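Local coordinates for CRISPR-associated endonuclease Cas1 (Thermotoga maritima, PDB 4XTK), which acts as a metal-dependent, double-strand DNA endonuclease of the CRISPR adaptive immune system, working as a homodimer that joins a Cas2 dimer, at the interface of chains A and B. Residues are numbered along the deposited sequence; one frame, centred on the assembly and turned at random. Chains: chain A/B, CRISPR-associated endonuclease Cas1.

Contact 1: the interface of chains A and B. Residues chain A 93-94, 97-98, 101, 217; chain B 93-94, 97-98, 101, 217.
Helix 90-101 of chain A crosses helix 93-101 of chain B at a point where both backbones carry an alanine, and the loop residue Ile217 of each chain flanks the crossing. The methyls of A:Ala97 and B:Ala97 meet tip to tip, CB to CB at 3.5 Å, so the two helices come together with little side chain between them. To one side of this point A:Ile93 and B:Ile93 cross at about a right angle. They adopt different rotamers: in A:Ile93 the branch methyl CG2 lies anti to the backbone N, whereas in B:Ile93 it is CG1 that does so (chi1 -173°), which carries CD1 across to 3.6 Å from A:Ile93 CG2. A:Leu94 sets CD1 against both B:Ala97 CA and the tip of B:Ile217, 4.0 Å from B:Ile217 CD1, the two side chains crossing at about a right angle. To the other side A:Ile101, its CG1 in the crowded position between backbone N and carbonyl carbon (chi1 69°), slides antiparallel past B:Leu94 and rests CD1 on B:Glu98 CA at 3.8 Å. The CD1 tips of A:Ile101 and B:Ile101 also meet, at 4.0 Å. No polar pair bridges the chains here; the patch is a mainly apolar helix crossing that helps hold the Cas1 homodimer together.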
loop_
_atom_site.group_PDB
_atom_site.type_symbol
_atom_site.label_atom_id
_atom_site.label_comp_id
_atom_site.label_asym_id
_atom_site.label_seq_id
_atom_site.Cartn_x
_atom_site.Cartn_y
_atom_site.Cartn_z
ATOM N N ILE A 93 -0.934 -2.374 11.570
ATOM C CA ILE A 93 -1.884 -1.728 10.668
ATOM C C ILE A 93 -3.230 -1.512 11.363
ATOM O O ILE A 93 -3.864 -0.461 11.220
ATOM C CB ILE A 93 -2.086 -2.559 9.383
ATOM C CG1 ILE A 93 -0.823 -2.501 8.527
ATOM C CG2 ILE A 93 -3.259 -2.038 8.568
ATOM C CD1 ILE A 93 -0.443 -1.098 8.109
ATOM N N LEU A 94 -3.656 -2.508 12.129
ATOM C CA LEU A 94 -4.903 -2.404 12.871
ATOM C C LEU A 94 -4.812 -1.277 13.887
ATOM O O LEU A 94 -5.750 -0.490 14.050
ATOM C CB LEU A 94 -5.229 -3.727 13.565
ATOM C CG LEU A 94 -6.417 -3.717 14.527
ATOM C CD1 LEU A 94 -7.722 -3.602 13.753
ATOM C CD2 LEU A 94 -6.407 -4.959 15.401
ATOM N N ALA A 97 -4.842 2.208 12.333
ATOM C CA ALA A 97 -6.185 2.645 11.947
ATOM C C ALA A 97 -7.072 2.964 13.148
ATOM O O ALA A 97 -7.823 3.941 13.125
ATOM C CB ALA A 97 -6.856 1.594 11.069
ATOM N N GLU A 98 -6.998 2.146 14.194
ATOM C CA GLU A 98 -7.865 2.367 15.340
ATOM C C GLU A 98 -7.398 3.608 16.101
ATOM O O GLU A 98 -8.176 4.243 16.811
ATOM C CB GLU A 98 -7.909 1.130 16.244
ATOM C CG GLU A 98 -7.022 1.189 17.475
ATOM C CD GLU A 98 -7.172 -0.043 18.354
ATOM O OE1 GLU A 98 -7.365 -1.150 17.797
ATOM O OE2 GLU A 98 -7.098 0.097 19.596
ATOM N N ILE A 101 -9.287 6.379 14.067
ATOM C CA ILE A 101 -10.739 6.490 14.184
ATOM C C ILE A 101 -11.161 6.760 15.622
ATOM O O ILE A 101 -12.311 7.108 15.896
ATOM C CB ILE A 101 -11.452 5.230 13.677
ATOM C CG1 ILE A 101 -11.191 4.051 14.612
ATOM C CG2 ILE A 101 -11.017 4.914 12.247
ATOM C CD1 ILE A 101 -11.967 2.807 14.238
ATOM N N ILE A 217 -2.361 6.543 6.076
ATOM C CA ILE A 217 -2.980 6.946 7.330
ATOM C C ILE A 217 -2.067 7.902 8.071
ATOM O O ILE A 217 -1.015 7.495 8.570
ATOM C CB ILE A 217 -3.285 5.740 8.233
ATOM C CG1 ILE A 217 -4.292 4.800 7.558
ATOM C CG2 ILE A 217 -3.791 6.206 9.586
ATOM C CD1 ILE A 217 -4.539 3.518 8.330
ATOM N N ILE B 93 -9.670 0.515 4.823
ATOM C CA ILE B 93 -8.882 0.191 6.006
ATOM C C ILE B 93 -9.513 0.700 7.321
ATOM O O ILE B 93 -9.554 -0.029 8.314
ATOM C CB ILE B 93 -7.424 0.726 5.858
ATOM C CG1 ILE B 93 -6.549 0.236 7.010
ATOM C CG2 ILE B 93 -7.375 2.242 5.726
ATOM C CD1 ILE B 93 -6.372 -1.253 7.030
ATOM N N LEU B 94 -10.048 1.918 7.317
ATOM C CA LEU B 94 -10.651 2.478 8.521
ATOM C C LEU B 94 -11.953 1.770 8.858
ATOM O O LEU B 94 -12.251 1.535 10.034
ATOM C CB LEU B 94 -10.897 3.982 8.360
ATOM C CG LEU B 94 -9.636 4.820 8.125
ATOM C CD1 LEU B 94 -9.967 6.299 8.076
ATOM C CD2 LEU B 94 -8.565 4.535 9.170
ATOM N N ALA B 97 -10.987 -1.640 10.452
ATOM C CA ALA B 97 -10.559 -1.562 11.846
ATOM C C ALA B 97 -11.779 -1.358 12.714
ATOM O O ALA B 97 -11.952 -2.011 13.760
ATOM C CB ALA B 97 -9.570 -0.447 12.049
ATOM N N GLU B 98 -12.644 -0.463 12.252
ATOM C CA GLU B 98 -13.897 -0.233 12.939
ATOM C C GLU B 98 -14.734 -1.531 13.026
ATOM O O GLU B 98 -15.313 -1.780 14.080
ATOM C CB GLU B 98 -14.690 0.880 12.261
ATOM C CG GLU B 98 -16.143 0.996 12.703
ATOM C CD GLU B 98 -16.982 1.823 11.745
ATOM O OE1 GLU B 98 -16.431 2.747 11.109
ATOM O OE2 GLU B 98 -18.190 1.529 11.612
ATOM N N ILE B 101 -12.671 -3.878 15.920
ATOM C CA ILE B 101 -12.560 -3.572 17.345
ATOM C C ILE B 101 -13.924 -3.562 18.026
ATOM O O ILE B 101 -14.021 -3.591 19.253
ATOM C CB ILE B 101 -11.876 -2.216 17.586
ATOM C CG1 ILE B 101 -12.774 -1.073 17.108
ATOM C CG2 ILE B 101 -10.514 -2.176 16.902
ATOM C CD1 ILE B 101 -12.213 0.298 17.377
ATOM N N ILE B 217 -6.114 -7.058 7.797
ATOM C CA ILE B 217 -7.115 -7.171 8.845
ATOM C C ILE B 217 -8.138 -8.246 8.514
ATOM O O ILE B 217 -8.899 -8.102 7.570
ATOM C CB ILE B 217 -7.845 -5.828 9.087
ATOM C CG1 ILE B 217 -6.854 -4.756 9.538
ATOM C CG2 ILE B 217 -8.941 -5.997 10.113
ATOM C CD1 ILE B 217 -7.480 -3.400 9.735
#

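Contact 2: the interface of chains A and B. Residues chain A 87-91, 93; chain B 214, 216, 223-228.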
loop_
_atom_site.group_PDB
_atom_site.type_symbol
_atom_site.label_atom_id
_atom_site.label_comp_id
_atom_site.label_asym_id
_atom_site.label_seq_id
_atom_site.Cartn_x
_atom_site.Cartn_y
_atom_site.Cartn_z
ATOM N N LEU A 87 6.778 -5.258 4.201
ATOM C CA LEU A 87 6.677 -5.346 5.648
ATOM C C LEU A 87 5.225 -5.291 6.043
ATOM O O LEU A 87 4.613 -4.223 6.026
ATOM C CB LEU A 87 7.438 -4.210 6.316
ATOM C CG LEU A 87 8.943 -4.221 6.067
ATOM C CD1 LEU A 87 9.567 -2.991 6.683
ATOM C CD2 LEU A 87 9.559 -5.495 6.635
ATOM N N ASN A 88 4.690 -6.439 6.441
ATOM C CA ASN A 88 3.260 -6.557 6.665
ATOM C C ASN A 88 2.959 -7.100 8.047
ATOM O O ASN A 88 3.355 -8.214 8.403
ATOM C CB ASN A 88 2.617 -7.431 5.582
ATOM C CG ASN A 88 2.733 -6.816 4.192
ATOM O OD1 ASN A 88 2.015 -5.873 3.859
ATOM N ND2 ASN A 88 3.634 -7.350 3.375
ATOM N N SER A 89 2.279 -6.286 8.840
ATOM C CA SER A 89 1.920 -6.677 10.193
ATOM C C SER A 89 0.459 -6.364 10.443
ATOM O O SER A 89 0.070 -5.198 10.463
ATOM C CB SER A 89 2.805 -5.953 11.209
ATOM O OG SER A 89 2.486 -6.345 12.533
ATOM N N GLY A 90 -0.345 -7.404 10.641
ATOM C CA GLY A 90 -1.765 -7.223 10.875
ATOM C C GLY A 90 -2.009 -6.287 12.042
ATOM O O GLY A 90 -2.733 -5.297 11.924
ATOM N N PHE A 91 -1.365 -6.589 13.165
ATOM C CA PHE A 91 -1.601 -5.871 14.407
ATOM C C PHE A 91 -1.311 -4.383 14.265
ATOM O O PHE A 91 -2.145 -3.547 14.604
ATOM C CB PHE A 91 -0.749 -6.468 15.524
ATOM C CG PHE A 91 -1.186 -6.070 16.903
ATOM C CD1 PHE A 91 -2.326 -6.618 17.470
ATOM C CD2 PHE A 91 -0.455 -5.150 17.637
ATOM C CE1 PHE A 91 -2.720 -6.258 18.754
ATOM C CE2 PHE A 91 -0.852 -4.786 18.916
ATOM C CZ PHE A 91 -1.980 -5.346 19.470
ATOM N N ILE A 93 -0.934 -2.374 11.570
ATOM C CA ILE A 93 -1.884 -1.728 10.668
ATOM C C ILE A 93 -3.230 -1.512 11.363
ATOM O O ILE A 93 -3.864 -0.461 11.220
ATOM C CB ILE A 93 -2.086 -2.559 9.383
ATOM C CG1 ILE A 93 -0.823 -2.501 8.527
ATOM C CG2 ILE A 93 -3.259 -2.038 8.568
ATOM C CD1 ILE A 93 -0.443 -1.098 8.109
ATOM N N ASP B 214 -8.150 -4.067 2.648
ATOM C CA ASP B 214 -6.797 -4.361 3.102
ATOM C C ASP B 214 -6.742 -5.768 3.692
ATOM O O ASP B 214 -7.522 -6.110 4.590
ATOM C CB ASP B 214 -6.314 -3.340 4.128
ATOM C CG ASP B 214 -4.834 -3.493 4.443
ATOM O OD1 ASP B 214 -4.472 -4.450 5.158
ATOM O OD2 ASP B 214 -4.031 -2.659 3.974
ATOM N N ARG B 216 -4.530 -7.176 5.565
ATOM C CA ARG B 216 -3.879 -7.334 6.868
ATOM C C ARG B 216 -4.850 -7.378 8.041
ATOM O O ARG B 216 -4.460 -7.716 9.151
ATOM C CB ARG B 216 -2.859 -6.222 7.085
ATOM C CG ARG B 216 -1.652 -6.398 6.198
ATOM C CD ARG B 216 -0.796 -5.164 6.140
ATOM N NE ARG B 216 -1.494 -4.035 5.544
ATOM C CZ ARG B 216 -0.881 -2.926 5.152
ATOM N NH1 ARG B 216 0.437 -2.824 5.280
ATOM N NH2 ARG B 216 -1.574 -1.926 4.625
ATOM N N THR B 223 -6.554 -10.701 14.173
ATOM C CA THR B 223 -5.620 -9.833 13.481
ATOM C C THR B 223 -4.487 -9.599 14.464
ATOM O O THR B 223 -4.631 -8.898 15.461
ATOM C CB THR B 223 -6.255 -8.499 13.029
ATOM O OG1 THR B 223 -7.312 -8.761 12.100
ATOM C CG2 THR B 223 -5.215 -7.600 12.349
ATOM N N ASN B 224 -3.349 -10.195 14.135
ATOM C CA ASN B 224 -2.194 -10.297 15.010
ATOM C C ASN B 224 -0.979 -10.046 14.135
ATOM O O ASN B 224 -1.111 -9.455 13.069
ATOM C CB ASN B 224 -2.121 -11.649 15.736
ATOM C CG ASN B 224 -2.165 -12.834 14.798
ATOM O OD1 ASN B 224 -1.908 -12.710 13.605
ATOM N ND2 ASN B 224 -2.487 -14.000 15.342
ATOM N N PHE B 225 0.204 -10.430 14.595
ATOM C CA PHE B 225 1.429 -10.032 13.912
ATOM C C PHE B 225 1.714 -10.861 12.666
ATOM O O PHE B 225 2.749 -10.708 12.018
ATOM C CB PHE B 225 2.593 -10.080 14.890
ATOM C CG PHE B 225 2.611 -8.911 15.817
ATOM C CD1 PHE B 225 1.751 -8.863 16.897
ATOM C CD2 PHE B 225 3.449 -7.836 15.580
ATOM C CE1 PHE B 225 1.748 -7.779 17.741
ATOM C CE2 PHE B 225 3.451 -6.749 16.421
ATOM C CZ PHE B 225 2.598 -6.720 17.502
ATOM N N ARG B 226 0.785 -11.754 12.359
ATOM C CA ARG B 226 0.755 -12.457 11.089
ATOM C C ARG B 226 0.645 -11.459 9.930
ATOM O O ARG B 226 0.021 -10.404 10.072
ATOM C CB ARG B 226 -0.413 -13.444 11.102
ATOM C CG ARG B 226 -0.851 -13.983 9.786
ATOM C CD ARG B 226 -2.305 -14.407 9.871
ATOM N NE ARG B 226 -2.572 -15.352 10.945
ATOM C CZ ARG B 226 -3.666 -15.334 11.696
ATOM N NH1 ARG B 226 -4.595 -14.410 11.496
ATOM N NH2 ARG B 226 -3.833 -16.240 12.645
ATOM N N ARG B 227 1.264 -11.776 8.795
ATOM C CA ARG B 227 1.294 -10.837 7.675
ATOM C C ARG B 227 -0.085 -10.565 7.073
ATOM O O ARG B 227 -0.449 -9.405 6.862
ATOM C CB ARG B 227 2.246 -11.331 6.580
ATOM C CG ARG B 227 3.692 -11.489 7.045
ATOM C CD ARG B 227 4.643 -11.794 5.889
ATOM N NE ARG B 227 4.007 -12.599 4.845
ATOM C CZ ARG B 227 3.786 -13.910 4.926
ATOM N NH1 ARG B 227 4.136 -14.587 6.014
ATOM N NH2 ARG B 227 3.202 -14.545 3.918
ATOM N N PHE B 228 -0.848 -11.621 6.797
ATOM C CA PHE B 228 -2.162 -11.463 6.169
ATOM C C PHE B 228 -3.189 -12.379 6.822
ATOM O O PHE B 228 -2.899 -13.534 7.104
ATOM C CB PHE B 228 -2.091 -11.747 4.659
ATOM C CG PHE B 228 -1.019 -10.965 3.940
ATOM C CD1 PHE B 228 -1.168 -9.599 3.713
ATOM C CD2 PHE B 228 0.137 -11.592 3.491
ATOM C CE1 PHE B 228 -0.183 -8.868 3.051
ATOM C CE2 PHE B 228 1.124 -10.867 2.832
ATOM C CZ PHE B 228 0.960 -9.501 2.613
HETATM O O HOH W 1 4.931 -8.710 11.151
#
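A:Asn88, B:Arg216 and A:Phe91 bury the most surface where the segment leading into helix 90-101 of chain A, together with the first turn, lies in a loop cradle of chain B, part of the Cas1 dimer interface. A:Asn88, with CG beside its backbone N (chi1 -64°), lays its amide obliquely against the tip of B:Phe228, the planes 43° apart and CG 3.6 Å from CZ. Its main-chain O shares a water with the main-chain O of B:Phe225. Next along the chain, A:Gly90 N donates to B:Arg226 O at 3.1 Å, in the carbonyl plane; A:Phe91 N makes a weaker, bent bond to B:Asn224 O. Both use backbone NH groups at the start of the helix, so loop carbonyls of the partner chain appear to cap the helix start. A:Phe91, CG anti to its backbone N, sets CB over one face of the B:Phe225 ring, 3.8 Å from the centroid and offset toward the rim, while B:Thr223 O lies in plane at the edge of the A:Phe91 ring. B:Arg216, bent at chi3 (-64°), turns one guanidinium face to A:Ile93, whose CG1 is 3.4 Å from CZ. B:Asp214 fixes that plane side-on in a salt bridge, OD1 meeting NE and OD2 meeting NH2, each with its syn lone pair; this pairing probably offsets the arginine's charge beside the isoleucine. OD1 accepts from B:Arg216 NE at 3.0 Å and also from its backbone N, which approaches from above the carboxylate plane.

Contact 3: the interface of chains A and B. Residues chain A 58, 70, 79-84, 228; chain B 70, 77-82.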
loop_
_atom_site.group_PDB
_atom_site.type_symbol
_atom_site.label_atom_id
_atom_site.label_comp_id
_atom_site.label_asym_id
_atom_site.label_seq_id
_atom_site.Cartn_x
_atom_site.Cartn_y
_atom_site.Cartn_z
ATOM N N LEU A 58 9.382 -1.666 -13.450
ATOM C CA LEU A 58 8.702 -1.440 -12.178
ATOM C C LEU A 58 8.672 -2.707 -11.327
ATOM O O LEU A 58 8.799 -2.637 -10.102
ATOM C CB LEU A 58 7.276 -0.928 -12.405
ATOM C CG LEU A 58 7.126 0.483 -12.979
ATOM C CD1 LEU A 58 5.665 0.892 -13.005
ATOM C CD2 LEU A 58 7.946 1.482 -12.179
ATOM N N PHE A 70 8.543 10.901 -8.975
ATOM C CA PHE A 70 8.607 11.641 -10.223
ATOM C C PHE A 70 8.339 13.122 -10.000
ATOM O O PHE A 70 7.424 13.504 -9.268
ATOM C CB PHE A 70 7.617 11.059 -11.237
ATOM C CG PHE A 70 7.950 9.662 -11.663
ATOM C CD1 PHE A 70 8.835 9.436 -12.705
ATOM C CD2 PHE A 70 7.398 8.570 -11.002
ATOM C CE1 PHE A 70 9.153 8.146 -13.093
ATOM C CE2 PHE A 70 7.713 7.279 -11.386
ATOM C CZ PHE A 70 8.591 7.067 -12.433
ATOM N N GLY A 79 4.202 12.694 -8.426
ATOM C CA GLY A 79 3.778 11.462 -7.792
ATOM C C GLY A 79 4.834 10.392 -7.597
ATOM O O GLY A 79 5.996 10.555 -7.966
ATOM N N THR A 80 4.411 9.273 -7.023
ATOM C CA THR A 80 5.336 8.228 -6.616
ATOM C C THR A 80 4.853 6.859 -7.070
ATOM O O THR A 80 3.654 6.584 -7.056
ATOM C CB THR A 80 5.510 8.226 -5.082
ATOM O OG1 THR A 80 6.058 9.481 -4.659
ATOM C CG2 THR A 80 6.427 7.090 -4.629
ATOM N N PHE A 81 5.780 6.005 -7.497
ATOM C CA PHE A 81 5.457 4.597 -7.625
ATOM C C PHE A 81 5.802 3.926 -6.300
ATOM O O PHE A 81 6.966 3.840 -5.901
ATOM C CB PHE A 81 6.205 3.953 -8.789
ATOM C CG PHE A 81 6.164 2.451 -8.776
ATOM C CD1 PHE A 81 5.007 1.771 -9.137
ATOM C CD2 PHE A 81 7.281 1.719 -8.399
ATOM C CE1 PHE A 81 4.967 0.384 -9.119
ATOM C CE2 PHE A 81 7.250 0.330 -8.374
ATOM C CZ PHE A 81 6.095 -0.339 -8.737
ATOM N N TYR A 82 4.770 3.464 -5.613
ATOM C CA TYR A 82 4.935 2.859 -4.304
ATOM C C TYR A 82 4.839 1.352 -4.451
ATOM O O TYR A 82 3.777 0.835 -4.791
ATOM C CB TYR A 82 3.872 3.389 -3.348
ATOM C CG TYR A 82 4.234 3.306 -1.887
ATOM C CD1 TYR A 82 5.220 4.123 -1.344
ATOM C CD2 TYR A 82 3.562 2.438 -1.041
ATOM C CE1 TYR A 82 5.545 4.053 -0.006
ATOM C CE2 TYR A 82 3.874 2.365 0.289
ATOM C CZ TYR A 82 4.864 3.168 0.806
ATOM O OH TYR A 82 5.162 3.071 2.145
ATOM N N PRO A 83 5.953 0.638 -4.231
ATOM C CA PRO A 83 5.919 -0.815 -4.428
ATOM C C PRO A 83 4.990 -1.497 -3.435
ATOM O O PRO A 83 4.625 -0.901 -2.421
ATOM C CB PRO A 83 7.375 -1.251 -4.189
ATOM C CG PRO A 83 8.186 0.005 -4.248
ATOM C CD PRO A 83 7.281 1.115 -3.810
ATOM N N ARG A 84 4.608 -2.730 -3.737
ATOM C CA ARG A 84 3.898 -3.565 -2.785
ATOM C C ARG A 84 4.678 -3.588 -1.470
ATOM O O ARG A 84 5.908 -3.631 -1.468
ATOM C CB ARG A 84 3.714 -4.977 -3.348
ATOM C CG ARG A 84 3.091 -5.976 -2.387
ATOM C CD ARG A 84 3.015 -7.368 -2.999
ATOM N NE ARG A 84 4.328 -7.998 -3.153
ATOM C CZ ARG A 84 4.992 -8.093 -4.305
ATOM N NH1 ARG A 84 4.470 -7.601 -5.424
ATOM N NH2 ARG A 84 6.178 -8.688 -4.343
ATOM N N PHE A 228 -0.969 10.643 0.346
ATOM C CA PHE A 228 -0.249 10.135 1.500
ATOM C C PHE A 228 -0.268 11.207 2.580
ATOM O O PHE A 228 -0.099 12.391 2.301
ATOM C CB PHE A 228 1.188 9.744 1.141
ATOM C CG PHE A 228 1.284 8.627 0.141
ATOM C CD1 PHE A 228 0.756 7.379 0.427
ATOM C CD2 PHE A 228 1.916 8.817 -1.073
ATOM C CE1 PHE A 228 0.844 6.350 -0.485
ATOM C CE2 PHE A 228 2.007 7.790 -1.989
ATOM C CZ PHE A 228 1.474 6.554 -1.693
ATOM N N PHE B 70 -0.288 -1.629 -10.904
ATOM C CA PHE B 70 0.425 -2.567 -11.761
ATOM C C PHE B 70 0.383 -3.995 -11.211
ATOM O O PHE B 70 0.575 -4.220 -10.014
ATOM C CB PHE B 70 1.878 -2.108 -11.949
ATOM C CG PHE B 70 2.010 -0.808 -12.690
ATOM C CD1 PHE B 70 2.052 -0.788 -14.073
ATOM C CD2 PHE B 70 2.083 0.395 -12.005
ATOM C CE1 PHE B 70 2.172 0.406 -14.758
ATOM C CE2 PHE B 70 2.202 1.593 -12.686
ATOM C CZ PHE B 70 2.245 1.599 -14.061
ATOM N N TYR B 77 0.080 -8.287 -7.409
ATOM C CA TYR B 77 0.220 -6.845 -7.349
ATOM C C TYR B 77 1.667 -6.457 -7.079
ATOM O O TYR B 77 2.252 -6.880 -6.084
ATOM C CB TYR B 77 -0.722 -6.312 -6.271
ATOM C CG TYR B 77 -0.522 -4.876 -5.892
ATOM C CD1 TYR B 77 -0.840 -3.849 -6.776
ATOM C CD2 TYR B 77 -0.044 -4.539 -4.637
ATOM C CE1 TYR B 77 -0.658 -2.526 -6.428
ATOM C CE2 TYR B 77 0.137 -3.223 -4.277
ATOM C CZ TYR B 77 -0.171 -2.219 -5.170
ATOM O OH TYR B 77 0.013 -0.908 -4.794
ATOM N N VAL B 78 2.275 -5.736 -8.019
ATOM C CA VAL B 78 3.644 -5.259 -7.836
ATOM C C VAL B 78 3.736 -3.891 -7.152
ATOM O O VAL B 78 4.681 -3.627 -6.408
ATOM C CB VAL B 78 4.418 -5.239 -9.180
ATOM C CG1 VAL B 78 4.280 -6.584 -9.867
ATOM C CG2 VAL B 78 3.936 -4.139 -10.083
ATOM N N GLY B 79 2.768 -3.019 -7.417
ATOM C CA GLY B 79 2.814 -1.655 -6.917
ATOM C C GLY B 79 1.901 -0.677 -7.645
ATOM O O GLY B 79 1.251 -1.022 -8.628
ATOM N N THR B 80 1.860 0.556 -7.154
ATOM C CA THR B 80 0.947 1.566 -7.676
ATOM C C THR B 80 1.660 2.889 -7.898
ATOM O O THR B 80 2.516 3.277 -7.101
ATOM C CB THR B 80 -0.246 1.793 -6.712
ATOM O OG1 THR B 80 -1.050 0.607 -6.641
ATOM C CG2 THR B 80 -1.117 2.968 -7.156
ATOM N N PHE B 81 1.312 3.581 -8.978
ATOM C CA PHE B 81 1.725 4.969 -9.129
ATOM C C PHE B 81 0.644 5.861 -8.531
ATOM O O PHE B 81 -0.465 5.957 -9.060
ATOM C CB PHE B 81 1.961 5.329 -10.597
ATOM C CG PHE B 81 2.099 6.805 -10.840
ATOM C CD1 PHE B 81 3.302 7.451 -10.604
ATOM C CD2 PHE B 81 1.015 7.553 -11.283
ATOM C CE1 PHE B 81 3.424 8.814 -10.813
ATOM C CE2 PHE B 81 1.129 8.913 -11.490
ATOM C CZ PHE B 81 2.334 9.546 -11.258
ATOM N N TYR B 82 0.967 6.502 -7.417
ATOM C CA TYR B 82 0.031 7.415 -6.778
ATOM C C TYR B 82 0.373 8.847 -7.153
ATOM O O TYR B 82 1.495 9.297 -6.919
ATOM C CB TYR B 82 0.056 7.263 -5.253
ATOM C CG TYR B 82 -0.547 5.983 -4.714
ATOM C CD1 TYR B 82 -1.922 5.852 -4.542
ATOM C CD2 TYR B 82 0.264 4.915 -4.347
ATOM C CE1 TYR B 82 -2.471 4.683 -4.034
ATOM C CE2 TYR B 82 -0.275 3.750 -3.830
ATOM C CZ TYR B 82 -1.640 3.635 -3.681
ATOM O OH TYR B 82 -2.167 2.467 -3.174
#
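Strand 77-83 of chain A runs antiparallel to strand 77-83 of chain B, with helix 55-63 and the Phe228 loop of chain A and strand 68-71 of chain B packing against the pair, so that the N-terminal beta regions of the two Cas1 subunits join in an intermolecular beta-sheet. The strands pair about Phe81 of both chains. A:Thr80 and B:Tyr82 exchange backbone bonds, A:Thr80 N to B:Tyr82 O at 2.9 Å, and A:Tyr82 pairs likewise with B:Thr80, A:Tyr82 N lying 2.7 Å from B:Thr80 O, nearly along the C=O axis. Farther on, A:Arg84 N donates to B:Val78 O at 2.8 Å from above the carbonyl plane. The A:Arg84 side chain bends at chi3 (70°) and brings NH1 to a lone pair of B:Tyr77 O. On one side of the sheet, A:Leu58 places CD1 centrally over the B:Phe70 ring, 3.6 Å from its centroid, and CD2 over the face of A:Phe81. On the other, CG anti to the carbonyl carbon (chi1 -71°) places the B:Tyr82 ring against A:Phe228, which points its CZ edge at one face (planes 70° apart, centroids 5.1 Å); B:Thr80 CG2 sits centrally over the opposite face. B:Tyr77 OH and B:Thr80 OG1 share a hydrogen bond of 2.6 Å. A:Tyr82, with CG anti to its backbone N, brings CB to 4.0 Å from B:Tyr82 CD2.

Contacts 1 and 2 adjoin, the centres of their C-alpha atoms about 11 Å apart, and share A:Ile93: one helix of chain A serves both, its start in contact 2 and its length in contact 1. Contact 3 lies about 22 Å from contact 1 and 20 Å from contact 2, measured between the same centres, in the strand that precedes this helix in sequence. Phe228 takes part in both regions, as B:Phe228 in contact 2 and A:Phe228 in contact 3; by the two-fold each copy would do both. Joined at both sheet and helix, the homodimer probably resists hinging between its subunits, which would steady their relative placement for Cas2 and DNA.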